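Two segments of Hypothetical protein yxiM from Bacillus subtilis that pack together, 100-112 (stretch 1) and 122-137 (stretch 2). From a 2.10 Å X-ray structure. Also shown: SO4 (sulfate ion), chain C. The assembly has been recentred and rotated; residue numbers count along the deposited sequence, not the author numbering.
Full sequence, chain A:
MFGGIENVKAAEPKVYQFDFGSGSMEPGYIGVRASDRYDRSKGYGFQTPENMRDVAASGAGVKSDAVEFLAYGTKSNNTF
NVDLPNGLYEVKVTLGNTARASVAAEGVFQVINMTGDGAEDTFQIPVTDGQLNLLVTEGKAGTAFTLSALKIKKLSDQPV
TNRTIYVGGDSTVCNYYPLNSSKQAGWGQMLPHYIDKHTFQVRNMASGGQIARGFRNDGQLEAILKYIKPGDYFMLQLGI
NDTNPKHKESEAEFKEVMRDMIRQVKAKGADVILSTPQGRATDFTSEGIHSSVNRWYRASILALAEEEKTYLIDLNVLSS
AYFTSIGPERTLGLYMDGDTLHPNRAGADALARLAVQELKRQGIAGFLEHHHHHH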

# COMPACT_ATOMS: atom_id res chain seq x y z
N ARG A 100 13.84 3.05 2.20
CA ARG A 100 12.51 2.82 1.64
C ARG A 100 12.52 1.49 0.90
O ARG A 100 13.29 1.31 -0.04
CB ARG A 100 12.09 3.95 0.69
CG ARG A 100 10.71 3.73 0.08
CD ARG A 100 10.08 5.03 -0.39
NE ARG A 100 10.84 5.68 -1.44
CZ ARG A 100 10.97 5.20 -2.68
NH1 ARG A 100 10.38 4.06 -3.02
NH2 ARG A 100 11.68 5.87 -3.57
N ALA A 101 11.66 0.57 1.33
CA ALA A 101 11.60 -0.75 0.72
C ALA A 101 10.18 -1.32 0.73
O ALA A 101 9.33 -0.88 1.50
CB ALA A 101 12.54 -1.70 1.45
N SER A 102 9.95 -2.30 -0.14
CA SER A 102 8.65 -2.96 -0.22
C SER A 102 8.84 -4.44 0.08
O SER A 102 9.96 -4.95 0.05
CB SER A 102 8.05 -2.81 -1.63
OG SER A 102 7.66 -1.46 -1.87
N VAL A 103 7.75 -5.12 0.39
CA VAL A 103 7.80 -6.54 0.68
C VAL A 103 7.09 -7.28 -0.44
O VAL A 103 6.03 -6.83 -0.90
CB VAL A 103 7.12 -6.88 2.03
CG1 VAL A 103 7.00 -8.38 2.19
CG2 VAL A 103 7.93 -6.32 3.17
N ALA A 104 7.67 -8.39 -0.88
CA ALA A 104 7.08 -9.20 -1.95
C ALA A 104 6.92 -10.64 -1.45
O ALA A 104 7.73 -11.13 -0.67
CB ALA A 104 7.98 -9.17 -3.19
N ALA A 105 5.88 -11.31 -1.91
CA ALA A 105 5.64 -12.68 -1.51
C ALA A 105 4.76 -13.32 -2.57
O ALA A 105 3.83 -12.69 -3.07
CB ALA A 105 4.95 -12.73 -0.16
N GLU A 106 5.07 -14.56 -2.93
CA GLU A 106 4.32 -15.27 -3.95
C GLU A 106 4.38 -14.56 -5.30
O GLU A 106 3.40 -14.58 -6.06
CB GLU A 106 2.87 -15.44 -3.51
CG GLU A 106 2.72 -16.16 -2.17
CD GLU A 106 3.51 -17.47 -2.12
OE1 GLU A 106 4.59 -17.48 -1.48
OE2 GLU A 106 3.06 -18.47 -2.72
N GLY A 107 5.51 -13.93 -5.59
CA GLY A 107 5.70 -13.25 -6.86
C GLY A 107 5.12 -11.87 -7.07
O GLY A 107 5.19 -11.34 -8.18
N VAL A 108 4.54 -11.27 -6.03
CA VAL A 108 3.96 -9.93 -6.16
C VAL A 108 4.15 -9.06 -4.92
O VAL A 108 4.47 -9.57 -3.84
CB VAL A 108 2.43 -10.00 -6.45
CG1 VAL A 108 2.18 -10.77 -7.73
CG2 VAL A 108 1.71 -10.67 -5.28
N PHE A 109 3.97 -7.75 -5.08
CA PHE A 109 4.10 -6.84 -3.96
C PHE A 109 3.03 -7.13 -2.91
O PHE A 109 1.90 -7.48 -3.26
CB PHE A 109 3.94 -5.39 -4.43
CG PHE A 109 5.14 -4.84 -5.13
CD1 PHE A 109 6.38 -4.81 -4.50
CD2 PHE A 109 5.02 -4.30 -6.41
CE1 PHE A 109 7.49 -4.24 -5.13
CE2 PHE A 109 6.13 -3.73 -7.05
CZ PHE A 109 7.36 -3.70 -6.40
N GLN A 110 3.39 -7.00 -1.64
CA GLN A 110 2.44 -7.21 -0.54
C GLN A 110 2.34 -5.93 0.29
O GLN A 110 1.25 -5.55 0.72
CB GLN A 110 2.90 -8.37 0.35
CG GLN A 110 3.02 -9.73 -0.34
CD GLN A 110 1.68 -10.33 -0.72
OE1 GLN A 110 0.67 -10.10 -0.06
NE2 GLN A 110 1.67 -11.14 -1.78
N VAL A 111 3.48 -5.27 0.53
CA VAL A 111 3.50 -4.02 1.29
C VAL A 111 4.31 -3.00 0.49
O VAL A 111 5.41 -3.31 0.03
CB VAL A 111 4.16 -4.19 2.69
CG1 VAL A 111 3.99 -2.90 3.50
CG2 VAL A 111 3.52 -5.36 3.44
N ILE A 112 3.79 -1.79 0.33
CA ILE A 112 4.48 -0.78 -0.46
C ILE A 112 5.20 0.32 0.30
O ILE A 112 4.62 1.00 1.15
CB ILE A 112 3.51 -0.10 -1.47
CG1 ILE A 112 2.89 -1.14 -2.42
CG2 ILE A 112 4.25 0.97 -2.26
CD1 ILE A 112 3.91 -1.88 -3.29
N THR A 122 1.81 -5.25 8.81
CA THR A 122 1.22 -6.58 8.80
C THR A 122 0.29 -6.75 7.60
O THR A 122 -0.39 -5.81 7.21
CB THR A 122 0.42 -6.82 10.09
OG1 THR A 122 1.28 -6.68 11.22
CG2 THR A 122 -0.20 -8.20 10.09
N PHE A 123 0.28 -7.95 7.03
CA PHE A 123 -0.61 -8.21 5.90
C PHE A 123 -1.05 -9.67 5.93
O PHE A 123 -0.39 -10.51 6.53
CB PHE A 123 0.09 -7.89 4.58
CG PHE A 123 1.25 -8.79 4.27
CD1 PHE A 123 1.08 -9.93 3.50
CD2 PHE A 123 2.53 -8.48 4.74
CE1 PHE A 123 2.16 -10.76 3.20
CE2 PHE A 123 3.62 -9.30 4.45
CZ PHE A 123 3.43 -10.45 3.68
N GLN A 124 -2.17 -9.96 5.30
CA GLN A 124 -2.68 -11.32 5.25
C GLN A 124 -2.41 -11.89 3.88
O GLN A 124 -2.39 -11.16 2.89
CB GLN A 124 -4.18 -11.31 5.54
CG GLN A 124 -4.49 -10.77 6.91
CD GLN A 124 -5.97 -10.74 7.21
OE1 GLN A 124 -6.38 -10.41 8.33
NE2 GLN A 124 -6.79 -11.09 6.22
N ILE A 125 -2.18 -13.20 3.81
CA ILE A 125 -1.88 -13.83 2.53
C ILE A 125 -2.28 -15.30 2.52
O ILE A 125 -2.03 -16.03 3.49
CB ILE A 125 -0.36 -13.72 2.23
CG1 ILE A 125 -0.05 -14.29 0.84
CG2 ILE A 125 0.42 -14.50 3.28
CD1 ILE A 125 1.41 -14.15 0.47
N PRO A 126 -2.93 -15.75 1.44
CA PRO A 126 -3.30 -17.17 1.42
C PRO A 126 -2.12 -18.02 0.95
O PRO A 126 -1.38 -17.62 0.05
CB PRO A 126 -4.47 -17.20 0.44
CG PRO A 126 -4.15 -16.09 -0.52
CD PRO A 126 -3.65 -14.99 0.40
N VAL A 127 -1.94 -19.17 1.58
CA VAL A 127 -0.88 -20.10 1.20
C VAL A 127 -1.60 -21.29 0.58
O VAL A 127 -2.40 -21.95 1.24
CB VAL A 127 -0.07 -20.54 2.43
CG1 VAL A 127 0.98 -21.57 2.02
CG2 VAL A 127 0.59 -19.34 3.08
N THR A 128 -1.33 -21.55 -0.70
CA THR A 128 -2.00 -22.62 -1.41
C THR A 128 -1.10 -23.74 -1.93
O THR A 128 -1.59 -24.83 -2.22
CB THR A 128 -2.79 -22.06 -2.60
OG1 THR A 128 -1.92 -21.26 -3.41
CG2 THR A 128 -3.95 -21.19 -2.12
N ASP A 129 0.19 -23.48 -2.06
CA ASP A 129 1.11 -24.51 -2.54
C ASP A 129 1.95 -25.08 -1.40
O ASP A 129 2.95 -25.76 -1.62
CB ASP A 129 2.02 -23.97 -3.66
CG ASP A 129 2.84 -22.77 -3.22
OD1 ASP A 129 3.20 -22.70 -2.02
OD2 ASP A 129 3.15 -21.91 -4.07
N GLY A 130 1.52 -24.79 -0.17
CA GLY A 130 2.20 -25.29 1.01
C GLY A 130 3.52 -24.64 1.38
O GLY A 130 4.26 -25.19 2.20
N GLN A 131 3.82 -23.48 0.81
CA GLN A 131 5.07 -22.79 1.12
C GLN A 131 5.00 -21.29 0.84
O GLN A 131 4.44 -20.87 -0.18
CB GLN A 131 6.21 -23.41 0.30
CG GLN A 131 7.59 -22.89 0.65
CD GLN A 131 8.68 -23.50 -0.23
OE1 GLN A 131 8.81 -23.15 -1.40
NE2 GLN A 131 9.45 -24.41 0.34
N LEU A 132 5.56 -20.50 1.74
CA LEU A 132 5.58 -19.04 1.61
C LEU A 132 6.97 -18.60 1.16
O LEU A 132 7.97 -19.02 1.75
CB LEU A 132 5.24 -18.38 2.95
CG LEU A 132 5.36 -16.86 3.03
CD1 LEU A 132 4.32 -16.19 2.14
CD2 LEU A 132 5.19 -16.41 4.47
N ASN A 133 7.04 -17.77 0.13
CA ASN A 133 8.33 -17.28 -0.38
C ASN A 133 8.29 -15.76 -0.37
O ASN A 133 7.56 -15.13 -1.15
CB ASN A 133 8.58 -17.82 -1.79
CG ASN A 133 8.23 -19.30 -1.91
OD1 ASN A 133 7.07 -19.65 -2.10
ND2 ASN A 133 9.23 -20.16 -1.77
N LEU A 134 9.08 -15.18 0.52
CA LEU A 134 9.10 -13.74 0.72
C LEU A 134 10.49 -13.09 0.61
O LEU A 134 11.51 -13.74 0.82
CB LEU A 134 8.49 -13.44 2.10
CG LEU A 134 8.44 -12.04 2.72
CD1 LEU A 134 7.44 -12.04 3.86
CD2 LEU A 134 9.83 -11.64 3.21
N LEU A 135 10.51 -11.82 0.24
CA LEU A 135 11.75 -11.06 0.16
C LEU A 135 11.43 -9.59 0.36
O LEU A 135 10.26 -9.19 0.26
CB LEU A 135 12.45 -11.25 -1.20
CG LEU A 135 11.91 -10.54 -2.45
CD1 LEU A 135 13.06 -10.29 -3.42
CD2 LEU A 135 10.82 -11.38 -3.12
N VAL A 136 12.45 -8.81 0.68
CA VAL A 136 12.29 -7.37 0.85
C VAL A 136 12.86 -6.91 -0.48
O VAL A 136 13.89 -7.41 -0.92
CB VAL A 136 13.12 -6.85 2.03
CG1 VAL A 136 12.96 -5.33 2.16
CG2 VAL A 136 12.67 -7.53 3.31
N THR A 137 12.19 -5.96 -1.13
CA THR A 137 12.65 -5.55 -2.44
C THR A 137 12.57 -4.07 -2.75
O THR A 137 12.10 -3.24 -1.96
CB THR A 137 11.87 -6.32 -3.53
OG1 THR A 137 12.43 -6.07 -4.82
CG2 THR A 137 10.41 -5.88 -3.52
S SO4 C . 12.61 9.10 -1.66
O1 SO4 C . 12.74 7.89 -0.82
O2 SO4 C . 13.94 9.54 -2.12
O3 SO4 C . 11.97 10.17 -0.86
O4 SO4 C . 11.77 8.80 -2.84
O HOH W 1 0.93 -20.10 -1.49
O HOH W 2 7.98 -13.95 -3.81
O HOH W 3 -2.18 -11.17 0.15

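Backbone pairing sets the frame. Strand 100-105 runs antiparallel to strand 131-137, and two pairs carry reciprocal hydrogen bonds: S102 N to T137 O (3.0 Å) with T137 N to S102 O (2.7 Å), then A104 N to L135 O (2.9 Å) with L135 N to A104 O (3.0 Å). Between and beyond them, V103 with V136 and A105 with L134 are non-hydrogen-bonded pairs, where the strands draw closer and A105 CA lies 3.1 Å from N133 O in a CA-H...O contact.

The ladder ends at a type I' turn, A105 to V108, whose positive phi angles suit G107. There E106 continues the pairing by other means. E106 N donates to N133 O (3.1 Å), while the E106 side chain, m at both chi1 and chi2, folds back so that E106 OE1 accepts from N133 N (2.9 Å): a carboxylate stands in for a strand carbonyl. E106 OE2 also lies 3.7 Å from D129 OD2, two like charges close together, where water 1 donates to E106 OE2 and accepts from T128 N.

Apolar packing divides by face. On the side of V103 and A105, beta-branched and small residues meet larger ones from strand 122-127: A105 CB touches I125 CD1 (3.9 Å), and V111 CG2 reaches F123 CD2 (3.5 Å). On the side of S102 and A104, the short A104 side chain leaves L135 CD2 to approach A104 CB at 3.6 Å, and T137 CG2 meets F109 CE1 at 3.7 Å.

Q110 joins polar and apolar roles. Q110 CB sits over the F123 ring face, 3.9 Å from the centroid, a CH-pi contact, while the buried amide is satisfied: Q110 NE2 donates to A105 O (3.0 Å), and water 3 links Q110 OE1 to Q124 O.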